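Local atomic coordinates of Hia (Haemophilus influenzae, PDB entry 1S7M), a protein that serves as a trimeric autotransporter adhesin of the outer membrane, this chain being a binding-domain piece that probably takes part in host recognition. Residues S53-F58 against V107-G112. Numbering follows the deposited sequence.
Sequences SGLKKF and VGDLRG
Ser53 gives its hydroxyl to the carboxylate of Asp109, OG lying 2.7 Å from OD2 on the syn side and 32° out of the carboxylate plane. The serine torsion explains this reach: chi1 of 67° sets OG between the backbone N and the carbonyl carbon, where it also accepts from Leu55 N at 3.2 Å, closing an ST turn. The same OD2 accepts from the backbone N of Thr106, just ahead of the helix, and the side chains of Leu55 and Asp109 cross at about a right angle, with Leu55 CD1 3.5 Å from Asp109 OD2. This is the tight end of the contact. Val107 of the third subunit packs on both Ser53 and Leu55, while Leu110 meets its own counterparts in the other two copies; helix 107-111 therefore lies at the trimer core, and the contact joins it to the chain entering the strand pair 56-57 and 85-86. On the looser side water carries much of the contact, beside one direct bond from Lys57. OD1 of Asp109 accepts from two waters: one bound by Ser53 N, the other donating to Leu55 O and accepting from Lys57 NZ at 2.8 Å. Lys57 and Asp109 form no direct salt bridge, since NZ and OD1 stand 4.9 Å apart; the second water bridges the two groups, and their opposite charges probably still favour each other at this distance. NZ also donates to Gly108 O at 3.2 Å, approaching from above the carbonyl plane, 59° out of it. Bends at chi2 and chi4 shape the lysine chain, whose CE passes 3.8 Å from Gly112 CA.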
loop_
_atom_site.group_PDB
_atom_site.type_symbol
_atom_site.label_atom_id
_atom_site.label_comp_id
_atom_site.label_asym_id
_atom_site.label_seq_id
_atom_site.Cartn_x
_atom_site.Cartn_y
_atom_site.Cartn_z
ATOM N N SER A 53 2.786 10.125 8.728
ATOM C CA SER A 53 1.346 9.975 8.818
ATOM C C SER A 53 0.906 9.742 10.262
ATOM O O SER A 53 -0.259 9.935 10.596
ATOM C CB SER A 53 0.882 8.797 7.960
ATOM O OG SER A 53 1.357 7.562 8.479
ATOM N N GLY A 54 1.844 9.333 11.110
ATOM C CA GLY A 54 1.487 9.036 12.481
ATOM C C GLY A 54 1.303 7.525 12.637
ATOM O O GLY A 54 0.992 7.043 13.735
ATOM N N LEU A 55 1.479 6.763 11.549
ATOM C CA LEU A 55 1.337 5.299 11.640
ATOM C C LEU A 55 2.575 4.688 12.286
ATOM O O LEU A 55 3.690 5.105 12.007
ATOM C CB LEU A 55 1.147 4.656 10.252
ATOM C CG LEU A 55 -0.161 5.011 9.506
ATOM C CD1 LEU A 55 -0.095 4.497 8.047
ATOM C CD2 LEU A 55 -1.370 4.404 10.259
ATOM N N LYS A 56 2.369 3.685 13.127
ATOM C CA LYS A 56 3.482 2.988 13.776
ATOM C C LYS A 56 3.557 1.577 13.179
ATOM O O LYS A 56 2.650 1.146 12.482
ATOM C CB LYS A 56 3.240 2.824 15.284
ATOM C CG LYS A 56 3.124 4.099 16.108
ATOM C CD LYS A 56 2.765 3.719 17.560
ATOM C CE LYS A 56 2.539 4.924 18.476
ATOM N NZ LYS A 56 1.345 5.748 18.087
ATOM N N LYS A 57 4.641 0.873 13.492
ATOM C CA LYS A 57 4.844 -0.503 13.076
ATOM C C LYS A 57 4.508 -1.330 14.298
ATOM O O LYS A 57 4.692 -0.864 15.417
ATOM C CB LYS A 57 6.316 -0.742 12.720
ATOM C CG LYS A 57 6.844 0.119 11.551
ATOM C CD LYS A 57 5.884 0.070 10.362
ATOM C CE LYS A 57 6.549 0.570 9.068
ATOM N NZ LYS A 57 6.950 1.980 9.170
ATOM N N PHE A 58 4.030 -2.551 14.104
ATOM C CA PHE A 58 3.751 -3.398 15.255
ATOM C C PHE A 58 5.090 -3.688 15.942
ATOM O O PHE A 58 6.102 -3.986 15.275
ATOM C CB PHE A 58 3.095 -4.720 14.837
ATOM C CG PHE A 58 1.635 -4.595 14.473
ATOM C CD1 PHE A 58 1.213 -4.749 13.150
ATOM C CD2 PHE A 58 0.681 -4.339 15.449
ATOM C CE1 PHE A 58 -0.133 -4.651 12.806
ATOM C CE2 PHE A 58 -0.679 -4.240 15.117
ATOM C CZ PHE A 58 -1.090 -4.397 13.785
ATOM N N VAL A 107 6.102 6.717 2.157
ATOM C CA VAL A 107 6.836 5.584 1.629
ATOM C C VAL A 107 7.167 4.631 2.789
ATOM O O VAL A 107 7.130 3.410 2.661
ATOM C CB VAL A 107 8.148 6.063 0.950
ATOM C CG1 VAL A 107 9.017 4.843 0.556
ATOM C CG2 VAL A 107 7.803 6.908 -0.286
ATOM N N GLY A 108 7.509 5.199 3.931
ATOM C CA GLY A 108 7.823 4.367 5.080
ATOM C C GLY A 108 6.664 3.484 5.511
ATOM O O GLY A 108 6.890 2.381 5.990
ATOM N N ASP A 109 5.431 3.989 5.370
ATOM C CA ASP A 109 4.211 3.238 5.709
ATOM C C ASP A 109 4.125 2.068 4.728
ATOM O O ASP A 109 3.861 0.932 5.122
ATOM C CB ASP A 109 2.964 4.144 5.578
ATOM C CG ASP A 109 3.014 5.382 6.503
ATOM O OD1 ASP A 109 3.759 5.355 7.505
ATOM O OD2 ASP A 109 2.286 6.373 6.244
ATOM N N LEU A 110 4.362 2.353 3.442
ATOM C CA LEU A 110 4.339 1.318 2.419
ATOM C C LEU A 110 5.354 0.217 2.670
ATOM O O LEU A 110 5.098 -0.952 2.366
ATOM C CB LEU A 110 4.631 1.908 1.026
ATOM C CG LEU A 110 3.683 2.937 0.429
ATOM C CD1 LEU A 110 3.791 2.866 -1.106
ATOM C CD2 LEU A 110 2.246 2.663 0.866
ATOM N N ARG A 111 6.519 0.598 3.190
ATOM C CA ARG A 111 7.588 -0.349 3.448
ATOM C C ARG A 111 7.195 -1.372 4.504
ATOM O O ARG A 111 7.701 -2.497 4.516
ATOM C CB ARG A 111 8.879 0.404 3.821
ATOM C CG ARG A 111 9.620 0.971 2.579
ATOM C CD ARG A 111 10.828 1.841 2.932
ATOM N NE ARG A 111 11.493 2.290 1.713
ATOM C CZ ARG A 111 12.093 3.470 1.571
ATOM N NH1 ARG A 111 12.136 4.330 2.577
ATOM N NH2 ARG A 111 12.600 3.821 0.395
ATOM N N GLY A 112 6.260 -1.001 5.372
ATOM C CA GLY A 112 5.818 -1.950 6.367
ATOM C C GLY A 112 4.575 -2.745 5.973
ATOM O O GLY A 112 4.107 -3.560 6.754
HETATM O O HOH W 1 4.751 7.894 8.532
HETATM O O HOH W 2 4.793 3.785 9.600
#